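Local coordinates for putative aminooxidase (Propionibacterium acnes, PDB 2BA9), which isomerises polyunsaturated fatty acids, producing conjugated linoleic acid from linoleic acid, and binds flavin-adenine dinucleotide, at residues M74-D79 against A214-P219; F165-Y170 against V310-H315; D203-M208 against G406-V411; Q323-Y328 against D350-F355. One frame throughout, in Å; residues are numbered along the deposited sequence.

Contact 1: M74-D79 against A214-P219; sequences MDRTGD and ATLEHP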
# COMPACT_ATOMS: atom_id res chain seq x y z
N MET A 74 9.35 -11.67 9.91
CA MET A 74 10.76 -11.52 10.32
C MET A 74 11.24 -12.69 11.22
O MET A 74 12.41 -13.10 11.14
CB MET A 74 11.00 -10.18 11.03
CG MET A 74 10.85 -8.94 10.14
SD MET A 74 11.40 -7.41 10.94
CE MET A 74 9.94 -6.97 11.88
N ASP A 75 10.36 -13.20 12.09
CA ASP A 75 10.71 -14.33 12.96
C ASP A 75 11.10 -15.53 12.10
O ASP A 75 12.04 -16.28 12.41
CB ASP A 75 9.54 -14.77 13.84
CG ASP A 75 9.11 -13.73 14.86
OD1 ASP A 75 9.88 -12.78 15.16
OD2 ASP A 75 7.98 -13.88 15.37
N ARG A 76 10.36 -15.71 11.01
CA ARG A 76 10.58 -16.82 10.09
C ARG A 76 11.86 -16.66 9.26
O ARG A 76 12.54 -17.65 8.97
CB ARG A 76 9.37 -16.95 9.16
CG ARG A 76 9.32 -18.27 8.44
CD ARG A 76 8.11 -18.38 7.56
NE ARG A 76 8.36 -19.38 6.53
CZ ARG A 76 7.84 -20.60 6.48
NH1 ARG A 76 6.97 -21.03 7.39
NH2 ARG A 76 8.20 -21.40 5.48
N THR A 77 12.20 -15.43 8.91
CA THR A 77 13.33 -15.19 7.99
C THR A 77 14.65 -14.85 8.71
O THR A 77 15.73 -14.98 8.12
CB THR A 77 13.02 -14.03 7.04
OG1 THR A 77 12.77 -12.84 7.80
CG2 THR A 77 11.81 -14.34 6.15
N GLY A 78 14.55 -14.40 9.96
CA GLY A 78 15.71 -13.95 10.73
C GLY A 78 16.04 -12.48 10.53
O GLY A 78 17.03 -11.99 11.04
N ASP A 79 15.19 -11.76 9.80
CA ASP A 79 15.45 -10.36 9.50
C ASP A 79 15.16 -9.51 10.73
O ASP A 79 14.37 -9.89 11.59
CB ASP A 79 14.60 -9.91 8.31
CG ASP A 79 15.08 -10.51 6.99
OD1 ASP A 79 16.12 -10.09 6.47
OD2 ASP A 79 14.39 -11.40 6.46
N ALA A 214 12.62 -17.52 0.01
CA ALA A 214 13.62 -18.55 0.24
C ALA A 214 13.19 -19.58 1.30
O ALA A 214 13.41 -20.76 1.12
CB ALA A 214 14.96 -17.92 0.63
N THR A 215 12.54 -19.14 2.37
CA THR A 215 12.13 -20.07 3.44
C THR A 215 10.93 -20.96 3.07
O THR A 215 10.65 -21.94 3.76
CB THR A 215 11.77 -19.32 4.74
OG1 THR A 215 10.56 -18.58 4.54
CG2 THR A 215 12.89 -18.37 5.15
N LEU A 216 10.21 -20.59 2.01
CA LEU A 216 9.04 -21.35 1.55
C LEU A 216 9.43 -22.72 0.99
O LEU A 216 10.46 -22.86 0.33
CB LEU A 216 8.29 -20.59 0.44
CG LEU A 216 7.69 -19.24 0.82
CD1 LEU A 216 6.91 -18.66 -0.35
CD2 LEU A 216 6.81 -19.38 2.09
N GLU A 217 8.56 -23.69 1.24
CA GLU A 217 8.63 -25.03 0.66
C GLU A 217 8.61 -24.92 -0.87
O GLU A 217 9.35 -25.62 -1.55
CB GLU A 217 7.44 -25.88 1.17
CG GLU A 217 7.50 -27.38 0.90
CD GLU A 217 6.26 -28.13 1.42
OE1 GLU A 217 5.68 -27.69 2.44
OE2 GLU A 217 5.88 -29.15 0.82
N HIS A 218 7.77 -24.02 -1.41
CA HIS A 218 7.73 -23.74 -2.84
C HIS A 218 7.88 -22.24 -3.12
O HIS A 218 6.89 -21.50 -3.17
CB HIS A 218 6.43 -24.27 -3.47
CG HIS A 218 6.13 -25.69 -3.13
ND1 HIS A 218 6.64 -26.75 -3.84
CD2 HIS A 218 5.35 -26.23 -2.16
CE1 HIS A 218 6.21 -27.88 -3.32
NE2 HIS A 218 5.42 -27.59 -2.30
N PRO A 219 9.12 -21.78 -3.28
CA PRO A 219 9.39 -20.42 -3.71
C PRO A 219 8.66 -20.04 -5.01
O PRO A 219 8.26 -20.91 -5.81
CB PRO A 219 10.91 -20.42 -3.91
CG PRO A 219 11.39 -21.45 -2.96
CD PRO A 219 10.37 -22.52 -3.02
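R76 reaches across from helix 68-77 and meets T215 with two of its N-H groups. NE donates to T215 OG1 over 3.1 Å, with an N-H...O angle of 169°, and the hydroxyl lies almost in the guanidinium plane. NH2, on the same edge of the group, gives a weak, bent bond to T215 O at 3.0 Å. R76 is also bound to helix 16-28, where NH2 forms a salt bridge with E26 and NH1 bonds to Q27. Taken together, these four partners probably leave the guanidinium little room to rotate. T215 OG1 is held from two directions, since it also bonds to L212 O, one turn back in its own helix.

The extended R76 side chain, with CG trans to the backbone N (chi1 -164°), spans the gap between two helices that both finish here. Helix 16-28, which R76 ties in, follows the glycine-rich turn of the Rossmann-type FAD-binding fold, so the contact lies on the outer flank of the dinucleotide-binding region. A positive group beside a carbonyl near the C-terminal end of helix 204-215 is probably favourable electrostatically.

Further out the contact is looser packing. T77 CG2 faces T215 CG2 at 4.3 Å, an apolar touch, and T215 CG2 also approaches R76 O. L216 starts away from R76, but its CD2 comes back to 4.2 Å from R76 NH2 while the side chain packs on Y33 and I35 of strand 33-36.

Contact 2: F165-Y170 against V310-H315; sequences FTAFGY and VMVYYH. With FAD (flavin-adenine dinucleotide), chain D.
The carbonyl oxygen of T166 accepts the backbone N-H of G169 at 2.9 Å, and M311 lays its terminal methyl against the same oxygen, CE standing 3.2 Å from T166 O. A bend at the end of the M311 side chain (chi3 -77°) folds CE back over the helical turn, so that it also nears A167 O. T166 CG2 touches M311 SD at 4.0 Å, the two side chains crossing at about a right angle.

A167 fills the angle between two neighbouring residues of the strand: its CB lies 4.1 Å from M311 CB and 4.0 Å from V312 CG1. The turn 166-170 is wide, of pi type, with Y170 N bonded to F165 O, and its axis runs nearly perpendicular to strand 310-315 of the mixed sheet.

This turn delivers two residues to the flavin. The ring edge of F168 meets FAD O4 in plane, with CE2 3.5 Å away, and Y170 OH, bonded to G406 O, sits near C10. Strand 310-315 itself holds the turn by packing without hydrogen bonds; T166 O is satisfied within the turn, whereas A167 O and F168 O take the hydroxyls of Y281 and Y370 from other strands of the same sheet.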
# COMPACT_ATOMS: atom_id res chain seq x y z
N PHE A 165 -0.52 9.93 4.83
CA PHE A 165 -1.56 9.37 3.98
C PHE A 165 -1.44 9.84 2.54
O PHE A 165 -1.04 9.05 1.67
CB PHE A 165 -2.96 9.62 4.54
CG PHE A 165 -4.01 8.78 3.86
CD1 PHE A 165 -4.21 7.46 4.25
CD2 PHE A 165 -4.73 9.28 2.78
CE1 PHE A 165 -5.15 6.66 3.61
CE2 PHE A 165 -5.68 8.50 2.14
CZ PHE A 165 -5.90 7.19 2.56
N THR A 166 -1.77 11.10 2.30
CA THR A 166 -1.78 11.66 0.95
C THR A 166 -0.37 11.69 0.33
O THR A 166 -0.20 11.31 -0.83
CB THR A 166 -2.41 13.06 0.94
OG1 THR A 166 -3.77 12.97 1.40
CG2 THR A 166 -2.38 13.68 -0.46
N ALA A 167 0.60 12.14 1.10
CA ALA A 167 2.01 12.16 0.68
C ALA A 167 2.54 10.75 0.34
O ALA A 167 3.37 10.60 -0.57
CB ALA A 167 2.87 12.79 1.77
N PHE A 168 2.05 9.75 1.08
CA PHE A 168 2.38 8.33 0.85
C PHE A 168 1.55 7.75 -0.30
O PHE A 168 1.56 6.54 -0.52
CB PHE A 168 2.16 7.48 2.12
CG PHE A 168 3.25 7.59 3.16
CD1 PHE A 168 3.63 8.82 3.66
CD2 PHE A 168 3.86 6.45 3.66
CE1 PHE A 168 4.62 8.92 4.62
CE2 PHE A 168 4.84 6.53 4.64
CZ PHE A 168 5.22 7.78 5.13
N GLY A 169 0.84 8.61 -1.01
CA GLY A 169 0.31 8.27 -2.31
C GLY A 169 -1.07 7.68 -2.28
O GLY A 169 -1.58 7.24 -3.31
N TYR A 170 -1.68 7.71 -1.11
CA TYR A 170 -2.98 7.10 -0.91
C TYR A 170 -4.15 7.98 -1.34
O TYR A 170 -5.29 7.56 -1.30
CB TYR A 170 -3.13 6.70 0.56
CG TYR A 170 -2.15 5.62 0.99
CD1 TYR A 170 -2.17 4.36 0.38
CD2 TYR A 170 -1.22 5.86 2.00
CE1 TYR A 170 -1.29 3.36 0.76
CE2 TYR A 170 -0.32 4.84 2.40
CZ TYR A 170 -0.36 3.59 1.77
OH TYR A 170 0.50 2.57 2.13
N VAL A 310 5.69 17.51 -5.98
CA VAL A 310 6.34 16.68 -4.96
C VAL A 310 5.74 16.97 -3.58
O VAL A 310 5.74 18.11 -3.12
CB VAL A 310 7.85 16.94 -4.89
CG1 VAL A 310 8.48 16.18 -3.71
CG2 VAL A 310 8.53 16.56 -6.21
N MET A 311 5.26 15.91 -2.92
CA MET A 311 4.64 16.02 -1.61
C MET A 311 5.59 15.68 -0.46
O MET A 311 5.35 16.05 0.67
CB MET A 311 3.43 15.09 -1.55
CG MET A 311 2.45 15.31 -2.68
SD MET A 311 1.02 14.25 -2.49
CE MET A 311 1.69 12.68 -3.02
N VAL A 312 6.65 14.95 -0.78
CA VAL A 312 7.61 14.50 0.21
C VAL A 312 8.82 13.96 -0.52
O VAL A 312 8.73 13.53 -1.68
CB VAL A 312 7.02 13.40 1.14
CG1 VAL A 312 6.53 12.22 0.32
CG2 VAL A 312 8.06 12.94 2.18
N TYR A 313 9.98 14.05 0.13
CA TYR A 313 11.18 13.39 -0.37
C TYR A 313 11.88 12.69 0.77
O TYR A 313 11.78 13.12 1.92
CB TYR A 313 12.11 14.36 -1.10
CG TYR A 313 12.55 15.56 -0.32
CD1 TYR A 313 13.62 15.49 0.58
CD2 TYR A 313 11.93 16.79 -0.49
CE1 TYR A 313 14.02 16.61 1.29
CE2 TYR A 313 12.33 17.90 0.21
CZ TYR A 313 13.38 17.82 1.10
OH TYR A 313 13.77 18.96 1.81
N TYR A 314 12.58 11.62 0.43
CA TYR A 314 13.21 10.74 1.40
C TYR A 314 14.73 10.83 1.44
O TYR A 314 15.41 10.53 0.45
CB TYR A 314 12.76 9.31 1.08
CG TYR A 314 13.34 8.20 1.93
CD1 TYR A 314 13.59 8.38 3.28
CD2 TYR A 314 13.58 6.96 1.38
CE1 TYR A 314 14.11 7.34 4.05
CE2 TYR A 314 14.08 5.94 2.11
CZ TYR A 314 14.36 6.12 3.45
OH TYR A 314 14.85 5.07 4.17
N HIS A 315 15.25 11.27 2.59
CA HIS A 315 16.67 11.29 2.94
C HIS A 315 17.05 9.99 3.68
O HIS A 315 16.70 9.80 4.84
CB HIS A 315 16.94 12.52 3.85
CG HIS A 315 18.38 12.72 4.24
ND1 HIS A 315 18.84 12.49 5.52
CD2 HIS A 315 19.44 13.19 3.54
CE1 HIS A 315 20.12 12.79 5.58
NE2 HIS A 315 20.52 13.22 4.39
PA FAD D . 2.17 -5.76 -4.82
O1A FAD D . 3.20 -5.32 -3.82
O2A FAD D . 1.83 -4.78 -5.92
O5B FAD D . 2.71 -7.08 -5.55
C5B FAD D . 1.87 -7.69 -6.49
C4B FAD D . 2.62 -8.77 -7.25
O4B FAD D . 1.74 -9.39 -8.16
C3B FAD D . 3.81 -8.20 -8.02
O3B FAD D . 4.98 -8.91 -7.69
C2B FAD D . 3.40 -8.36 -9.47
O2B FAD D . 4.51 -8.47 -10.36
C1B FAD D . 2.42 -9.55 -9.38
N9A FAD D . 1.51 -9.55 -10.54
C8A FAD D . 0.71 -8.52 -10.99
N7A FAD D . 0.05 -8.93 -12.10
C5A FAD D . 0.42 -10.21 -12.38
C6A FAD D . 0.08 -11.12 -13.40
N6A FAD D . -1.06 -10.91 -14.13
N1A FAD D . 0.63 -12.40 -13.37
C2A FAD D . 1.55 -12.77 -12.40
N3A FAD D . 1.88 -11.86 -11.40
C4A FAD D . 1.35 -10.61 -11.40
N1 FAD D . 3.51 -0.13 2.61
C2 FAD D . 3.65 -0.02 3.98
O2 FAD D . 3.22 -0.91 4.72
N3 FAD D . 4.26 1.10 4.51
C4 FAD D . 4.75 2.09 3.69
O4 FAD D . 5.30 3.07 4.20
C4X FAD D . 4.62 1.97 2.30
N5 FAD D . 5.07 2.95 1.44
C5X FAD D . 5.10 2.77 0.07
C6 FAD D . 5.69 3.71 -0.76
C7 FAD D . 5.74 3.49 -2.14
C7M FAD D . 6.41 4.52 -3.00
C8 FAD D . 5.18 2.34 -2.68
C8M FAD D . 5.20 2.06 -4.15
C9 FAD D . 4.58 1.40 -1.84
C9A FAD D . 4.52 1.61 -0.46
N10 FAD D . 3.90 0.69 0.41
C10 FAD D . 4.01 0.83 1.77
C1' FAD D . 2.85 -0.25 -0.09
C2' FAD D . 3.36 -1.68 -0.17
O2' FAD D . 4.62 -1.77 -0.83
C3' FAD D . 2.30 -2.50 -0.90
O3' FAD D . 1.03 -2.27 -0.30
C4' FAD D . 2.65 -3.98 -0.90
O4' FAD D . 3.77 -4.24 -1.73
C5' FAD D . 1.43 -4.76 -1.33
O5' FAD D . 1.78 -6.08 -1.63
P FAD D . 0.86 -6.97 -2.63
O1P FAD D . 1.48 -8.33 -2.85
O2P FAD D . -0.50 -7.05 -2.03
O3P FAD D . 0.84 -6.20 -4.03

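Contact 3: D203-M208 against G406-V411; sequences DGTQAM and GNFDEV. With NA (sodium ion), chain B; FAD (flavin-adenine dinucleotide), chain D.
F408 and M208 both place CG between the backbone N and the carbonyl carbon (chi1 61° in each), and this brings the two side chains together from facing helices. Beyond CG the M208 chain runs extended, crossing F408 at about a right angle and putting its CE 3.8 Å from F408 CE1. T205 CG2 adds a looser touch, 4.2 Å from F408 CE2. Both methyls lie on the side of the ring plane away from FAD O2.

One face of F408 is taken by the flavin: FAD O2 lies 3.0 Å above the ring plane, offset toward the rim. The same oxygen accepts the backbone N-H of F408 at 3.0 Å, with an angle of 158°. N407 is the N-cap of helix 408-423, its OD1 accepting from E410 N at 2.8 Å. E410 in turn binds the sodium ion through OE2 at 2.3 Å, with three waters and K183 O completing the site.

The flavin thus receives the start of a helix at O2. As in many flavoproteins, the positive N-terminal end of the helix dipole and the F408 amide would probably stabilise negative charge on the N1-C2-O2 part of the reduced ring, while M208 and T205 back the phenyl group beside it.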
# COMPACT_ATOMS: atom_id res chain seq x y z
N ASP A 203 18.75 -3.20 4.44
CA ASP A 203 18.77 -3.92 3.16
C ASP A 203 17.45 -3.81 2.43
O ASP A 203 17.17 -4.57 1.50
CB ASP A 203 19.16 -5.38 3.37
CG ASP A 203 20.65 -5.54 3.65
OD1 ASP A 203 21.47 -5.23 2.74
OD2 ASP A 203 21.01 -5.98 4.77
N GLY A 204 16.63 -2.84 2.84
CA GLY A 204 15.39 -2.54 2.15
C GLY A 204 14.21 -3.40 2.55
O GLY A 204 14.39 -4.54 3.03
N THR A 205 13.01 -2.85 2.36
CA THR A 205 11.80 -3.60 2.66
C THR A 205 11.76 -4.87 1.80
O THR A 205 11.25 -5.90 2.25
CB THR A 205 10.50 -2.77 2.46
OG1 THR A 205 10.49 -2.20 1.15
CG2 THR A 205 10.40 -1.65 3.49
N GLN A 206 12.33 -4.82 0.59
CA GLN A 206 12.31 -5.97 -0.32
C GLN A 206 13.04 -7.19 0.26
O GLN A 206 12.63 -8.33 0.02
CB GLN A 206 12.91 -5.60 -1.68
CG GLN A 206 12.79 -6.72 -2.74
CD GLN A 206 13.33 -6.32 -4.11
OE1 GLN A 206 14.17 -5.41 -4.23
NE2 GLN A 206 12.84 -6.99 -5.16
N ALA A 207 14.10 -6.95 1.05
CA ALA A 207 14.98 -8.01 1.54
C ALA A 207 14.25 -9.14 2.26
O ALA A 207 14.52 -10.30 2.01
CB ALA A 207 16.06 -7.43 2.45
N MET A 208 13.35 -8.77 3.17
CA MET A 208 12.67 -9.76 4.01
C MET A 208 11.66 -10.62 3.25
O MET A 208 11.37 -11.74 3.65
CB MET A 208 12.01 -9.08 5.23
CG MET A 208 10.94 -8.04 4.92
SD MET A 208 10.70 -6.92 6.33
CE MET A 208 9.49 -5.75 5.66
N GLY A 406 -3.76 -0.73 0.87
CA GLY A 406 -2.50 -0.68 0.17
C GLY A 406 -1.27 -0.52 1.06
O GLY A 406 -0.45 0.35 0.80
N ASN A 407 -1.13 -1.35 2.10
CA ASN A 407 0.15 -1.45 2.85
C ASN A 407 0.52 -2.90 3.11
O ASN A 407 -0.32 -3.80 3.00
CB ASN A 407 0.21 -0.50 4.07
CG ASN A 407 -0.19 -1.12 5.44
OD1 ASN A 407 -0.05 -2.31 5.71
ND2 ASN A 407 -0.63 -0.24 6.33
N PHE A 408 1.81 -3.15 3.39
CA PHE A 408 2.31 -4.52 3.35
C PHE A 408 1.98 -5.33 4.61
O PHE A 408 1.90 -6.56 4.56
CB PHE A 408 3.79 -4.62 2.91
CG PHE A 408 4.79 -3.91 3.81
CD1 PHE A 408 5.25 -4.50 4.99
CD2 PHE A 408 5.35 -2.71 3.41
CE1 PHE A 408 6.20 -3.86 5.78
CE2 PHE A 408 6.30 -2.06 4.21
CZ PHE A 408 6.71 -2.65 5.40
N ASP A 409 1.73 -4.67 5.73
CA ASP A 409 1.23 -5.42 6.88
C ASP A 409 -0.23 -5.80 6.68
O ASP A 409 -0.64 -6.90 7.02
CB ASP A 409 1.39 -4.63 8.18
CG ASP A 409 0.98 -5.44 9.39
OD1 ASP A 409 1.73 -6.38 9.77
OD2 ASP A 409 -0.11 -5.15 9.94
N GLU A 410 -1.01 -4.89 6.10
CA GLU A 410 -2.44 -5.10 5.95
C GLU A 410 -2.71 -6.26 5.01
O GLU A 410 -3.56 -7.12 5.32
CB GLU A 410 -3.16 -3.84 5.47
CG GLU A 410 -3.25 -2.72 6.52
CD GLU A 410 -4.12 -3.07 7.73
OE1 GLU A 410 -5.22 -3.63 7.56
OE2 GLU A 410 -3.71 -2.77 8.88
N VAL A 411 -1.99 -6.31 3.89
CA VAL A 411 -2.17 -7.39 2.92
C VAL A 411 -1.70 -8.75 3.46
O VAL A 411 -2.35 -9.76 3.22
CB VAL A 411 -1.51 -7.10 1.55
CG1 VAL A 411 -1.98 -5.73 0.98
CG2 VAL A 411 -0.01 -7.18 1.63
NA NA B . -4.64 -1.97 10.86
PA FAD D . 2.17 -5.76 -4.82
O1A FAD D . 3.20 -5.32 -3.82
O2A FAD D . 1.83 -4.78 -5.92
O5B FAD D . 2.71 -7.08 -5.55
C5B FAD D . 1.87 -7.69 -6.49
C4B FAD D . 2.62 -8.77 -7.25
O4B FAD D . 1.74 -9.39 -8.16
C3B FAD D . 3.81 -8.20 -8.02
O3B FAD D . 4.98 -8.91 -7.69
C2B FAD D . 3.40 -8.36 -9.47
O2B FAD D . 4.51 -8.47 -10.36
C1B FAD D . 2.42 -9.55 -9.38
N9A FAD D . 1.51 -9.55 -10.54
C8A FAD D . 0.71 -8.52 -10.99
N7A FAD D . 0.05 -8.93 -12.10
C5A FAD D . 0.42 -10.21 -12.38
C6A FAD D . 0.08 -11.12 -13.40
N6A FAD D . -1.06 -10.91 -14.13
N1A FAD D . 0.63 -12.40 -13.37
C2A FAD D . 1.55 -12.77 -12.40
N3A FAD D . 1.88 -11.86 -11.40
C4A FAD D . 1.35 -10.61 -11.40
N1 FAD D . 3.51 -0.13 2.61
C2 FAD D . 3.65 -0.02 3.98
O2 FAD D . 3.22 -0.91 4.72
N3 FAD D . 4.26 1.10 4.51
C4 FAD D . 4.75 2.09 3.69
O4 FAD D . 5.30 3.07 4.20
C4X FAD D . 4.62 1.97 2.30
N5 FAD D . 5.07 2.95 1.44
C5X FAD D . 5.10 2.77 0.07
C6 FAD D . 5.69 3.71 -0.76
C7 FAD D . 5.74 3.49 -2.14
C7M FAD D . 6.41 4.52 -3.00
C8 FAD D . 5.18 2.34 -2.68
C8M FAD D . 5.20 2.06 -4.15
C9 FAD D . 4.58 1.40 -1.84
C9A FAD D . 4.52 1.61 -0.46
N10 FAD D . 3.90 0.69 0.41
C10 FAD D . 4.01 0.83 1.77
C1' FAD D . 2.85 -0.25 -0.09
C2' FAD D . 3.36 -1.68 -0.17
O2' FAD D . 4.62 -1.77 -0.83
C3' FAD D . 2.30 -2.50 -0.90
O3' FAD D . 1.03 -2.27 -0.30
C4' FAD D . 2.65 -3.98 -0.90
O4' FAD D . 3.77 -4.24 -1.73
C5' FAD D . 1.43 -4.76 -1.33
O5' FAD D . 1.78 -6.08 -1.63
P FAD D . 0.86 -6.97 -2.63
O1P FAD D . 1.48 -8.33 -2.85
O2P FAD D . -0.50 -7.05 -2.03
O3P FAD D . 0.84 -6.20 -4.03
O HOH W 1 -6.52 -3.18 9.97
O HOH W 2 -3.07 -0.26 11.13
O HOH W 3 -5.80 -1.04 12.37

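Contact 4: Q323-Y328 against D350-F355; sequences QIITTY and DDMETF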
# COMPACT_ATOMS: atom_id res chain seq x y z
N GLN A 323 24.41 9.85 -2.53
CA GLN A 323 23.41 8.77 -2.51
C GLN A 323 22.03 9.23 -2.98
O GLN A 323 21.79 10.43 -3.18
CB GLN A 323 23.30 8.13 -1.10
CG GLN A 323 24.15 6.88 -0.92
CD GLN A 323 23.69 5.71 -1.79
OE1 GLN A 323 22.57 5.69 -2.30
NE2 GLN A 323 24.57 4.70 -1.93
N ILE A 324 21.12 8.26 -3.12
CA ILE A 324 19.80 8.51 -3.70
C ILE A 324 18.84 9.19 -2.73
O ILE A 324 18.74 8.81 -1.56
CB ILE A 324 19.15 7.19 -4.20
CG1 ILE A 324 19.99 6.57 -5.33
CG2 ILE A 324 17.74 7.42 -4.72
CD1 ILE A 324 20.11 7.47 -6.55
N ILE A 325 18.15 10.20 -3.26
CA ILE A 325 17.05 10.86 -2.58
C ILE A 325 15.85 10.62 -3.47
O ILE A 325 15.87 10.97 -4.65
CB ILE A 325 17.28 12.39 -2.48
CG1 ILE A 325 18.55 12.71 -1.67
CG2 ILE A 325 16.06 13.08 -1.93
CD1 ILE A 325 18.47 12.46 -0.17
N THR A 326 14.82 9.97 -2.94
CA THR A 326 13.64 9.67 -3.75
C THR A 326 12.57 10.74 -3.50
O THR A 326 12.44 11.27 -2.39
CB THR A 326 13.08 8.23 -3.49
OG1 THR A 326 12.94 7.99 -2.09
CG2 THR A 326 14.00 7.16 -4.10
N THR A 327 11.82 11.04 -4.56
CA THR A 327 10.73 12.01 -4.52
C THR A 327 9.43 11.31 -4.83
O THR A 327 9.42 10.29 -5.54
CB THR A 327 10.92 13.16 -5.55
OG1 THR A 327 10.67 12.65 -6.86
CG2 THR A 327 12.33 13.76 -5.47
N TYR A 328 8.33 11.89 -4.34
CA TYR A 328 6.99 11.29 -4.40
C TYR A 328 5.94 12.31 -4.82
O TYR A 328 5.81 13.36 -4.19
CB TYR A 328 6.65 10.70 -3.03
CG TYR A 328 7.71 9.73 -2.54
CD1 TYR A 328 7.57 8.35 -2.71
CD2 TYR A 328 8.88 10.19 -1.93
CE1 TYR A 328 8.55 7.47 -2.31
CE2 TYR A 328 9.86 9.32 -1.51
CZ TYR A 328 9.69 7.96 -1.70
OH TYR A 328 10.67 7.10 -1.28
N ASP A 350 11.69 21.12 -10.94
CA ASP A 350 11.37 22.49 -10.53
C ASP A 350 11.09 22.59 -9.03
O ASP A 350 11.53 23.55 -8.38
CB ASP A 350 10.16 23.05 -11.31
CG ASP A 350 10.40 23.12 -12.81
OD1 ASP A 350 11.56 23.10 -13.26
OD2 ASP A 350 9.41 23.23 -13.54
N ASP A 351 10.38 21.62 -8.48
CA ASP A 351 10.10 21.60 -7.02
C ASP A 351 11.38 21.43 -6.18
O ASP A 351 11.61 22.17 -5.23
CB ASP A 351 9.08 20.50 -6.64
CG ASP A 351 7.62 20.88 -6.98
OD1 ASP A 351 7.32 22.05 -7.31
OD2 ASP A 351 6.77 19.98 -6.88
N MET A 352 12.22 20.46 -6.52
CA MET A 352 13.47 20.26 -5.77
C MET A 352 14.43 21.46 -5.83
O MET A 352 15.12 21.77 -4.87
CB MET A 352 14.18 18.98 -6.22
CG MET A 352 13.43 17.68 -5.87
SD MET A 352 13.18 17.47 -4.09
CE MET A 352 14.73 16.73 -3.54
N GLU A 353 14.47 22.14 -6.96
CA GLU A 353 15.29 23.35 -7.04
C GLU A 353 14.74 24.43 -6.11
O GLU A 353 15.49 25.09 -5.36
CB GLU A 353 15.35 23.85 -8.47
CG GLU A 353 16.45 24.86 -8.67
CD GLU A 353 16.43 25.42 -10.06
OE1 GLU A 353 15.93 24.71 -10.96
OE2 GLU A 353 16.94 26.56 -10.25
N THR A 354 13.44 24.61 -6.16
CA THR A 354 12.74 25.49 -5.24
C THR A 354 13.03 25.16 -3.76
O THR A 354 13.29 26.07 -2.95
CB THR A 354 11.24 25.44 -5.54
OG1 THR A 354 11.05 26.02 -6.84
CG2 THR A 354 10.44 26.17 -4.48
N PHE A 355 13.03 23.87 -3.44
CA PHE A 355 13.33 23.40 -2.08
C PHE A 355 14.81 23.60 -1.69
O PHE A 355 15.15 23.50 -0.50
CB PHE A 355 12.93 21.92 -1.86
CG PHE A 355 11.48 21.60 -2.17
CD1 PHE A 355 10.48 22.57 -2.12
CD2 PHE A 355 11.11 20.30 -2.49
CE1 PHE A 355 9.16 22.24 -2.39
CE2 PHE A 355 9.78 19.96 -2.76
CZ PHE A 355 8.80 20.94 -2.71
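M352 carries this contact, its CB aimed from helix 341-355 at the strand. With CG trans to the carbonyl carbon (chi1 -68°), M352 CG comes 4.1 Å from T327 CG2. A turn at chi2 keeps SD beside the same methyl, with T327 CG2 at 4.0 Å from the sulfur. A second bend, chi3 -83°, swings the tip along the strand, where M352 CE reaches I325 CG2 at 4.2 Å. One folded thioether chain therefore bridges two residues on one face of the strand, and V359 of strand 359-373 also packs against it.

From the strand, T327 and M352 cross obliquely, the threonine offering its methyl. I325 begins toward the helix and touches with its CG2 branch, while the rest of the side chain turns elsewhere. T326, between them, faces the other way, as alternation along a strand requires: its OG1 shares a 2.6 Å hydrogen bond with Y328 OH on the side where Y328 lines the flavin pocket.

The helix is tied down by D351, whose OD2 accepts from V310 N and from H309 ND1. Across the interface, sulfur and methyl groups meet with no hydrogen bond, so the helix is seated on the outer face of the mixed sheet by dispersion, while D351 supplies hydrogen bonds to the chain at H309 and V310.

In the fold
Contacts 1 and 3 are neighbours, with centres 14 Å apart; both use helix 204-215, and D79 of the first packs on M208 of the second. Contacts 2 and 4, centres 12 Å apart, share the mixed sheet, where strands 310-315 and 325-330 run side by side and antiparallel. The FAD joins the two halves: contacts 2 and 3 both touch it, and Y170 OH bonds to G406 O between them. Along the chain contacts 1, 2 and 3 interlace, while contact 4 is nested inside the loop closed by contact 3. The dinucleotide-binding side and the sheet side, probably that of the substrate, are thus built from interleaved chain segments meeting at the flavin.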